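Local coordinates for secreted protein (Streptomyces lividans TK24, PDB 5LXZ) that binds copper as a secreted metalloradical protein of the AA5 family and is probably an oxidase related to galactose oxidase, at residues R509-A520 against T594-P604; L301-I309 against S574-G582. The protein carries 1 engineered substitution. All coordinates share one frame; numbering follows the deposited sequence.

Contact 1. Residues R509-A520 against T594-P604; sequences RPDLSGGPQTIA and TPSKAEWVRVP. With PO4 (phosphate ion), chain G.
Gln517 and Thr518 pair in parallel with Val601 and Arg602 at the edge of the mixed beta sheet of the galactose oxidase-like early-set domain. Gln517 N donates to Trp600 O, Arg602 N returns to Gln517 O at 2.9 Å, and Ile519 N reaches Arg602 O, while a cis peptide before Pro516 leads into the short edge strand. On one face Thr518 and Arg602 run side by side, the CG2 methyl of Thr518 over a face of the guanidinium; the other carries Gln517 and Val601. Ile519 CD1 meets Val601 CG1 at 4.1 Å, with Phe527 against both residues. Ahead of strand 517-518, Leu512 passes antiparallel to Glu599, the first residue of the partner strand, with Leu512 CD2 3.6 Å from Glu599 CG. Glu599 bends at chi2 (-67°), so that OE1 accepts a hydrogen bond from Gly515 N at 2.7 Å on its anti lone pair. Arg509 sets its guanidinium edge against the start of 594-604, where NE (2.8 Å) and NH2 (3.1 Å) both grip Pro595 O; Asp469 O takes a further bond from NH2. Lys597 CG sits 3.6 Å above the centre of that plane, while Arg509 NH1 donates almost straight, at 167°, to O3 of a phosphate ion.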
loop_
_atom_site.group_PDB
_atom_site.type_symbol
_atom_site.label_atom_id
_atom_site.label_comp_id
_atom_site.label_asym_id
_atom_site.label_seq_id
_atom_site.Cartn_x
_atom_site.Cartn_y
_atom_site.Cartn_z
ATOM N N ARG A 509 12.506 10.649 -29.234
ATOM C CA ARG A 509 12.863 9.572 -28.349
ATOM C C ARG A 509 13.424 8.400 -29.163
ATOM O O ARG A 509 13.146 8.271 -30.375
ATOM C CB ARG A 509 11.674 9.224 -27.441
ATOM C CG ARG A 509 10.465 8.657 -28.122
ATOM C CD ARG A 509 9.230 8.839 -27.270
ATOM N NE ARG A 509 9.356 8.175 -25.976
ATOM C CZ ARG A 509 8.376 8.022 -25.102
ATOM N NH1 ARG A 509 7.144 8.480 -25.326
ATOM N NH2 ARG A 509 8.630 7.404 -23.999
ATOM N N PRO A 510 14.264 7.564 -28.537
ATOM C CA PRO A 510 14.702 6.366 -29.216
ATOM C C PRO A 510 13.534 5.465 -29.578
ATOM O O PRO A 510 12.579 5.321 -28.808
ATOM C CB PRO A 510 15.629 5.668 -28.210
ATOM C CG PRO A 510 15.504 6.380 -26.946
ATOM C CD PRO A 510 14.820 7.678 -27.180
ATOM N N ASP A 511 13.604 4.894 -30.769
ATOM C CA ASP A 511 12.631 3.918 -31.213
ATOM C C ASP A 511 12.995 2.547 -30.632
ATOM O O ASP A 511 14.152 2.264 -30.333
ATOM C CB ASP A 511 12.603 3.860 -32.746
ATOM C CG ASP A 511 13.938 3.415 -33.334
ATOM O OD1 ASP A 511 14.969 4.114 -33.111
ATOM O OD2 ASP A 511 13.973 2.338 -33.986
ATOM N N LEU A 512 11.996 1.680 -30.496
ATOM C CA LEU A 512 12.224 0.341 -29.989
ATOM C C LEU A 512 11.108 -0.576 -30.460
ATOM O O LEU A 512 9.926 -0.281 -30.260
ATOM C CB LEU A 512 12.276 0.380 -28.443
ATOM C CG LEU A 512 12.609 -0.935 -27.749
ATOM C CD1 LEU A 512 14.009 -1.419 -28.065
ATOM C CD2 LEU A 512 12.418 -0.732 -26.255
ATOM N N SER A 513 11.483 -1.666 -31.117
ATOM C CA SER A 513 10.511 -2.666 -31.523
ATOM C C SER A 513 11.097 -4.040 -31.339
ATOM O O SER A 513 12.304 -4.186 -31.115
ATOM C CB SER A 513 10.086 -2.436 -32.976
ATOM O OG SER A 513 11.206 -2.402 -33.814
ATOM N N GLY A 514 10.230 -5.046 -31.411
ATOM C CA GLY A 514 10.649 -6.442 -31.189
ATOM C C GLY A 514 9.954 -7.150 -30.046
ATOM O O GLY A 514 10.112 -8.370 -29.915
ATOM N N GLY A 515 9.184 -6.423 -29.220
ATOM C CA GLY A 515 8.327 -7.052 -28.193
ATOM C C GLY A 515 6.927 -7.400 -28.698
ATOM O O GLY A 515 6.527 -6.929 -29.779
ATOM N N PRO A 516 6.169 -8.217 -27.959
ATOM C CA PRO A 516 6.617 -8.796 -26.669
ATOM C C PRO A 516 7.522 -10.001 -26.866
ATOM O O PRO A 516 7.479 -10.668 -27.917
ATOM C CB PRO A 516 5.315 -9.196 -25.988
ATOM C CG PRO A 516 4.412 -9.545 -27.134
ATOM C CD PRO A 516 4.765 -8.571 -28.242
ATOM N N GLN A 517 8.382 -10.251 -25.895
ATOM C CA GLN A 517 9.340 -11.337 -25.994
ATOM C C GLN A 517 9.377 -11.984 -24.647
ATOM O O GLN A 517 9.134 -11.325 -23.634
ATOM C CB GLN A 517 10.746 -10.781 -26.326
ATOM C CG GLN A 517 11.140 -10.910 -27.766
ATOM C CD GLN A 517 12.577 -10.484 -27.985
ATOM O OE1 GLN A 517 13.512 -11.104 -27.441
ATOM N NE2 GLN A 517 12.774 -9.454 -28.780
ATOM N N THR A 518 9.667 -13.262 -24.628
ATOM C CA THR A 518 10.093 -13.939 -23.406
ATOM C C THR A 518 11.610 -13.979 -23.354
ATOM O O THR A 518 12.272 -14.387 -24.331
ATOM C CB THR A 518 9.534 -15.359 -23.371
ATOM O OG1 THR A 518 8.105 -15.258 -23.393
ATOM C CG2 THR A 518 9.955 -16.110 -22.147
ATOM N N ILE A 519 12.196 -13.494 -22.266
ATOM C CA ILE A 519 13.640 -13.605 -22.063
ATOM C C ILE A 519 13.869 -14.112 -20.652
ATOM O O ILE A 519 13.408 -13.495 -19.684
ATOM C CB ILE A 519 14.405 -12.275 -22.255
ATOM C CG1 ILE A 519 14.017 -11.611 -23.606
ATOM C CG2 ILE A 519 15.926 -12.501 -22.157
ATOM C CD1 ILE A 519 14.560 -10.200 -23.757
ATOM N N ALA A 520 14.568 -15.215 -20.554
ATOM C CA ALA A 520 14.874 -15.842 -19.262
ATOM C C ALA A 520 16.000 -15.121 -18.573
ATOM O O ALA A 520 16.846 -14.506 -19.197
ATOM C CB ALA A 520 15.277 -17.263 -19.443
ATOM N N THR A 594 16.475 10.460 -22.587
ATOM C CA THR A 594 15.136 10.312 -23.159
ATOM C C THR A 594 14.820 8.830 -23.349
ATOM O O THR A 594 15.565 8.104 -24.002
ATOM C CB THR A 594 15.019 11.018 -24.511
ATOM O OG1 THR A 594 15.440 12.370 -24.333
ATOM C CG2 THR A 594 13.619 11.003 -25.005
ATOM N N PRO A 595 13.719 8.342 -22.749
ATOM C CA PRO A 595 13.354 6.935 -22.879
ATOM C C PRO A 595 12.508 6.623 -24.083
ATOM O O PRO A 595 11.692 7.455 -24.520
ATOM C CB PRO A 595 12.543 6.696 -21.608
ATOM C CG PRO A 595 11.841 8.003 -21.379
ATOM C CD PRO A 595 12.803 9.070 -21.849
ATOM N N SER A 596 12.697 5.451 -24.645
ATOM C CA SER A 596 11.739 4.879 -25.565
ATOM C C SER A 596 10.407 4.650 -24.896
ATOM O O SER A 596 10.276 4.773 -23.660
ATOM C CB SER A 596 12.251 3.541 -26.068
ATOM O OG SER A 596 12.324 2.589 -25.022
ATOM N N LYS A 597 9.393 4.369 -25.688
ATOM C CA LYS A 597 8.231 3.677 -25.172
ATOM C C LYS A 597 8.652 2.275 -24.830
ATOM O O LYS A 597 9.546 1.718 -25.469
ATOM C CB LYS A 597 7.106 3.671 -26.178
ATOM C CG LYS A 597 6.628 5.083 -26.530
ATOM C CD LYS A 597 5.445 5.040 -27.461
ATOM C CE LYS A 597 5.077 6.449 -27.855
ATOM N NZ LYS A 597 3.917 6.429 -28.783
ATOM N N ALA A 598 7.970 1.653 -23.858
ATOM C CA ALA A 598 8.361 0.335 -23.447
ATOM C C ALA A 598 7.908 -0.775 -24.353
ATOM O O ALA A 598 6.818 -0.700 -24.916
ATOM C CB ALA A 598 7.847 0.073 -22.019
ATOM N N GLU A 599 8.713 -1.831 -24.420
ATOM C CA GLU A 599 8.293 -3.116 -24.932
ATOM C C GLU A 599 8.086 -4.039 -23.768
ATOM O O GLU A 599 8.861 -3.996 -22.808
ATOM C CB GLU A 599 9.365 -3.708 -25.847
ATOM C CG GLU A 599 9.625 -2.878 -27.084
ATOM C CD GLU A 599 8.439 -2.875 -28.014
ATOM O OE1 GLU A 599 8.191 -3.936 -28.618
ATOM O OE2 GLU A 599 7.726 -1.849 -28.114
ATOM N N TRP A 600 7.110 -4.916 -23.872
ATOM C CA TRP A 600 6.853 -5.910 -22.823
ATOM C C TRP A 600 7.736 -7.139 -22.919
ATOM O O TRP A 600 7.907 -7.725 -24.008
ATOM C CB TRP A 600 5.385 -6.293 -22.801
ATOM C CG TRP A 600 4.493 -5.231 -22.240
ATOM C CD1 TRP A 600 3.840 -4.261 -22.931
ATOM C CD2 TRP A 600 4.273 -4.941 -20.868
ATOM N NE1 TRP A 600 3.164 -3.439 -22.097
ATOM C CE2 TRP A 600 3.428 -3.813 -20.810
ATOM C CE3 TRP A 600 4.659 -5.552 -19.676
ATOM C CZ2 TRP A 600 2.946 -3.307 -19.626
ATOM C CZ3 TRP A 600 4.196 -5.017 -18.482
ATOM C CH2 TRP A 600 3.368 -3.895 -18.466
ATOM N N VAL A 601 8.270 -7.573 -21.783
ATOM C CA VAL A 601 9.163 -8.719 -21.686
ATOM C C VAL A 601 8.650 -9.613 -20.571
ATOM O O VAL A 601 8.395 -9.135 -19.442
ATOM C CB VAL A 601 10.599 -8.296 -21.394
ATOM C CG1 VAL A 601 11.506 -9.494 -21.096
ATOM C CG2 VAL A 601 11.122 -7.540 -22.586
ATOM N N ARG A 602 8.446 -10.884 -20.879
ATOM C CA ARG A 602 8.105 -11.864 -19.875
ATOM C C ARG A 602 9.340 -12.593 -19.450
ATOM O O ARG A 602 10.064 -13.151 -20.264
ATOM C CB ARG A 602 7.078 -12.854 -20.404
ATOM C CG ARG A 602 6.561 -13.784 -19.322
ATOM C CD ARG A 602 5.552 -14.769 -19.842
ATOM N NE ARG A 602 6.103 -15.808 -20.680
ATOM C CZ ARG A 602 6.592 -16.978 -20.250
ATOM N NH1 ARG A 602 6.684 -17.252 -18.965
ATOM N NH2 ARG A 602 7.027 -17.871 -21.137
ATOM N N VAL A 603 9.556 -12.656 -18.151
ATOM C CA VAL A 603 10.631 -13.457 -17.553
ATOM C C VAL A 603 10.002 -14.681 -16.923
ATOM O O VAL A 603 9.208 -14.583 -15.993
ATOM C CB VAL A 603 11.408 -12.629 -16.523
ATOM C CG1 VAL A 603 12.466 -13.456 -15.851
ATOM C CG2 VAL A 603 11.996 -11.377 -17.138
ATOM N N PRO A 604 10.352 -15.873 -17.386
ATOM C CA PRO A 604 9.779 -17.101 -16.799
ATOM C C PRO A 604 10.135 -17.332 -15.350
ATOM O O PRO A 604 11.112 -16.765 -14.850
ATOM C CB PRO A 604 10.414 -18.221 -17.626
ATOM C CG PRO A 604 10.827 -17.594 -18.873
ATOM C CD PRO A 604 11.166 -16.157 -18.585
ATOM O OXT PRO A 604 9.399 -18.068 -14.622
HETATM P P PO4 G . 4.808 10.346 -27.356
HETATM O O1 PO4 G . 4.028 10.096 -28.629
HETATM O O2 PO4 G . 4.237 9.372 -26.308
HETATM O O3 PO4 G . 6.289 10.129 -27.581
HETATM O O4 PO4 G . 4.682 11.783 -26.922
HETATM O O HOH W 1 9.910 4.691 -28.589
HETATM O O HOH W 2 6.442 -17.633 -24.117
#

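Contact 2. Residues L301-I309 against S574-G582. With EDO (1,2-ethanediol), chain N.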
loop_
_atom_site.group_PDB
_atom_site.type_symbol
_atom_site.label_atom_id
_atom_site.label_comp_id
_atom_site.label_asym_id
_atom_site.label_seq_id
_atom_site.Cartn_x
_atom_site.Cartn_y
_atom_site.Cartn_z
ATOM N N LEU A 301 6.778 -4.627 2.432
ATOM C CA LEU A 301 7.609 -5.829 2.496
ATOM C C LEU A 301 8.159 -6.135 1.101
ATOM O O LEU A 301 7.387 -6.447 0.196
ATOM C CB LEU A 301 6.790 -7.017 2.967
ATOM C CG LEU A 301 6.158 -6.881 4.346
ATOM C CD1 LEU A 301 5.280 -8.098 4.641
ATOM C CD2 LEU A 301 7.205 -6.748 5.437
ATOM N N PHE A 302 9.471 -6.124 0.977
ATOM C CA PHE A 302 10.121 -6.288 -0.334
ATOM C C PHE A 302 11.058 -7.482 -0.312
ATOM O O PHE A 302 11.831 -7.654 0.632
ATOM C CB PHE A 302 10.952 -5.058 -0.654
ATOM C CG PHE A 302 10.130 -3.823 -0.974
ATOM C CD1 PHE A 302 9.610 -3.041 0.016
ATOM C CD2 PHE A 302 9.882 -3.469 -2.281
ATOM C CE1 PHE A 302 8.840 -1.930 -0.298
ATOM C CE2 PHE A 302 9.147 -2.360 -2.598
ATOM C CZ PHE A 302 8.598 -1.607 -1.600
ATOM N N LEU A 303 11.092 -8.227 -1.416
ATOM C CA LEU A 303 12.042 -9.319 -1.530
ATOM C C LEU A 303 13.436 -8.805 -1.827
ATOM O O LEU A 303 13.669 -8.114 -2.836
ATOM C CB LEU A 303 11.592 -10.272 -2.639
ATOM C CG LEU A 303 12.448 -11.515 -2.838
ATOM C CD1 LEU A 303 12.379 -12.451 -1.645
ATOM C CD2 LEU A 303 11.895 -12.227 -4.079
ATOM N N MET A 304 14.396 -9.256 -1.014
ATOM C CA MET A 304 15.801 -8.919 -1.130
ATOM C C MET A 304 16.541 -9.992 -1.956
ATOM O O MET A 304 16.070 -11.131 -2.109
ATOM C CB MET A 304 16.423 -8.865 0.254
ATOM C CG MET A 304 15.750 -7.864 1.172
ATOM S SD MET A 304 16.225 -8.071 2.917
ATOM C CE MET A 304 18.027 -8.195 2.859
ATOM N N GLN A 305 17.728 -9.651 -2.396
ATOM C CA GLN A 305 18.504 -10.593 -3.225
ATOM C C GLN A 305 18.915 -11.844 -2.520
ATOM O O GLN A 305 19.147 -12.851 -3.190
ATOM C CB GLN A 305 19.723 -9.884 -3.799
ATOM C CG GLN A 305 19.294 -8.997 -4.931
ATOM C CD GLN A 305 20.421 -8.150 -5.458
ATOM O OE1 GLN A 305 21.546 -8.615 -5.628
ATOM N NE2 GLN A 305 20.147 -6.893 -5.671
ATOM N N ASN A 306 19.004 -11.816 -1.181
ATOM C CA ASN A 306 19.271 -13.041 -0.430
ATOM C C ASN A 306 18.029 -13.868 -0.077
ATOM O O ASN A 306 18.112 -14.813 0.682
ATOM C CB ASN A 306 20.115 -12.720 0.801
ATOM C CG ASN A 306 19.370 -11.907 1.838
ATOM O OD1 ASN A 306 18.186 -11.567 1.670
ATOM N ND2 ASN A 306 20.078 -11.542 2.893
ATOM N N GLY A 307 16.860 -13.446 -0.560
ATOM C CA GLY A 307 15.621 -14.160 -0.320
ATOM C C GLY A 307 14.859 -13.794 0.931
ATOM O O GLY A 307 13.776 -14.271 1.151
ATOM N N LYS A 308 15.483 -12.980 1.765
ATOM C CA LYS A 308 14.812 -12.432 2.923
ATOM C C LYS A 308 13.934 -11.282 2.489
ATOM O O LYS A 308 13.997 -10.817 1.375
ATOM C CB LYS A 308 15.829 -12.031 4.012
ATOM C CG LYS A 308 16.724 -13.220 4.407
ATOM C CD LYS A 308 17.614 -12.882 5.594
ATOM C CE LYS A 308 18.608 -14.047 5.817
ATOM N NZ LYS A 308 19.612 -13.796 6.886
ATOM N N ILE A 309 13.085 -10.866 3.406
ATOM C CA ILE A 309 12.141 -9.797 3.175
ATOM C C ILE A 309 12.565 -8.567 3.956
ATOM O O ILE A 309 12.795 -8.649 5.177
ATOM C CB ILE A 309 10.736 -10.233 3.598
ATOM C CG1 ILE A 309 10.126 -11.219 2.613
ATOM C CG2 ILE A 309 9.768 -9.029 3.761
ATOM C CD1 ILE A 309 9.729 -10.669 1.236
ATOM N N SER A 574 20.856 -12.563 -13.715
ATOM C CA SER A 574 20.567 -13.744 -12.947
ATOM C C SER A 574 19.923 -13.396 -11.604
ATOM O O SER A 574 20.218 -12.375 -11.011
ATOM C CB SER A 574 21.826 -14.522 -12.651
ATOM O OG SER A 574 22.387 -15.018 -13.879
ATOM N N GLY A 575 19.131 -14.336 -11.104
ATOM C CA GLY A 575 18.665 -14.342 -9.727
ATOM C C GLY A 575 17.169 -14.048 -9.645
ATOM O O GLY A 575 16.752 -12.938 -9.928
ATOM N N LYS A 576 16.365 -15.049 -9.316
ATOM C CA LYS A 576 14.933 -14.920 -9.145
ATOM C C LYS A 576 14.534 -14.010 -7.981
ATOM O O LYS A 576 13.418 -13.531 -7.945
ATOM C CB LYS A 576 14.361 -16.335 -8.957
ATOM C CG LYS A 576 12.856 -16.470 -8.966
ATOM C CD LYS A 576 12.447 -17.970 -8.951
ATOM C CE LYS A 576 10.991 -18.168 -8.641
ATOM N NZ LYS A 576 10.128 -17.721 -9.741
ATOM N N ASN A 577 15.439 -13.785 -7.054
ATOM C CA ASN A 577 15.151 -12.828 -5.990
ATOM C C ASN A 577 15.253 -11.397 -6.477
ATOM O O ASN A 577 14.749 -10.511 -5.799
ATOM C CB ASN A 577 16.062 -13.009 -4.799
ATOM C CG ASN A 577 15.904 -14.349 -4.101
ATOM O OD1 ASN A 577 14.862 -14.977 -4.207
ATOM N ND2 ASN A 577 16.946 -14.798 -3.416
ATOM N N LEU A 578 15.983 -11.137 -7.549
ATOM C CA LEU A 578 16.118 -9.851 -8.149
ATOM C C LEU A 578 15.093 -9.675 -9.267
ATOM O O LEU A 578 14.308 -8.723 -9.279
ATOM C CB LEU A 578 17.549 -9.700 -8.712
ATOM C CG LEU A 578 17.833 -8.426 -9.518
ATOM C CD1 LEU A 578 17.627 -7.160 -8.674
ATOM C CD2 LEU A 578 19.204 -8.510 -10.167
ATOM N N VAL A 579 15.168 -10.537 -10.273
ATOM C CA VAL A 579 14.294 -10.508 -11.423
ATOM C C VAL A 579 13.200 -11.527 -11.155
ATOM O O VAL A 579 13.291 -12.676 -11.553
ATOM C CB VAL A 579 15.020 -10.823 -12.734
ATOM C CG1 VAL A 579 14.103 -10.531 -13.880
ATOM C CG2 VAL A 579 16.309 -10.012 -12.853
ATOM N N GLN A 580 12.188 -11.123 -10.395
ATOM C CA GLN A 580 11.040 -12.004 -10.095
ATOM C C GLN A 580 10.410 -12.414 -11.445
ATOM O O GLN A 580 10.327 -11.590 -12.365
ATOM C CB GLN A 580 10.044 -11.240 -9.202
ATOM C CG GLN A 580 10.660 -10.879 -7.848
ATOM C CD GLN A 580 9.881 -9.809 -7.075
ATOM O OE1 GLN A 580 9.456 -8.797 -7.631
ATOM N NE2 GLN A 580 9.665 -10.052 -5.788
ATOM N N SER A 581 9.923 -13.645 -11.520
ATOM C CA SER A 581 9.230 -14.053 -12.728
ATOM C C SER A 581 7.955 -13.224 -12.916
ATOM O O SER A 581 7.282 -12.818 -11.960
ATOM C CB SER A 581 8.864 -15.490 -12.602
ATOM O OG SER A 581 10.022 -16.273 -12.469
ATOM N N GLY A 582 7.643 -12.944 -14.162
ATOM C CA GLY A 582 6.538 -12.095 -14.501
ATOM C C GLY A 582 6.856 -11.190 -15.649
ATOM O O GLY A 582 7.868 -11.355 -16.328
HETATM C C1 EDO N . 12.449 -17.123 0.529
HETATM O O1 EDO N . 12.060 -15.869 -0.073
HETATM C C2 EDO N . 11.392 -18.211 0.390
HETATM O O2 EDO N . 11.056 -18.421 -0.969
HETATM O O HOH W 3 15.613 -8.122 -4.740
HETATM O O HOH W 4 8.317 -9.280 -3.046
HETATM O O HOH W 5 18.842 -16.870 -1.644
#
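Asn577 points its side chain into the type I turn Met304-Gly307, and this is where the two segments close up. Its ND2 donates to Gln305 O at 2.9 Å and 168°; the acceptor lies in the plane of the amide, but the donor stands well above the carbonyl plane of Gln305. With chi1 at -64°, CG lies anti to the Asn577 carbonyl carbon and the amide reaches the turn, while CB rests 3.3 Å from Met304 O. Cutting Asn577 back to an alanine would keep CB against Met304 O but would probably leave Gln305 O without its amide donor and a gap where the amide had lain against the turn. Leu303 completes the packed part: its CD2 lies 3.7 Å from Asn577 O and 3.6 Å from Gln580 NE2, and the Leu303 and Gln580 side chains overlap running opposite ways. Around this core the joint is looser and wet. One water donates to both Leu303 O and Asn577 O, a second accepts from Gln580 NE2, and a third bridges Asn306 O and Asn577 ND2 by weak bonds. Gln305 meets Leu578 CD1 only through NE2, at 3.9 Å, and that amide is held by Gln361 O. An ethanediol molecule donates to Gly307 O. Asn306 OD1 accepts from Lys308 N, an Asx turn within the beta hairpin that joins strands 301-303 and 309-311, the first two of a four-stranded antiparallel Kelch blade of the beta propeller.

How the contacts relate
Both contacts use the early-set domain, but contact 1 lies within it, whereas contact 2 joins its segment 574-582 to a Kelch blade. Contact 1 buries about three times the surface and relies on regular parallel strand bonds, flanked by an arginine grip and a carboxylate bond. Contact 2 has a single direct hydrogen bond, from an asparagine amide, and fills in with waters. Each is partly buried, the centre of contact 1 lying about 27 Å from the centre of the chain, that of contact 2 about 19 Å. They meet directly where Val603 N probably bonds to Gly582 O and Pro604 O to Ser581 OG, linking the C-terminal strand to the point where the loop runs into strand 582-590.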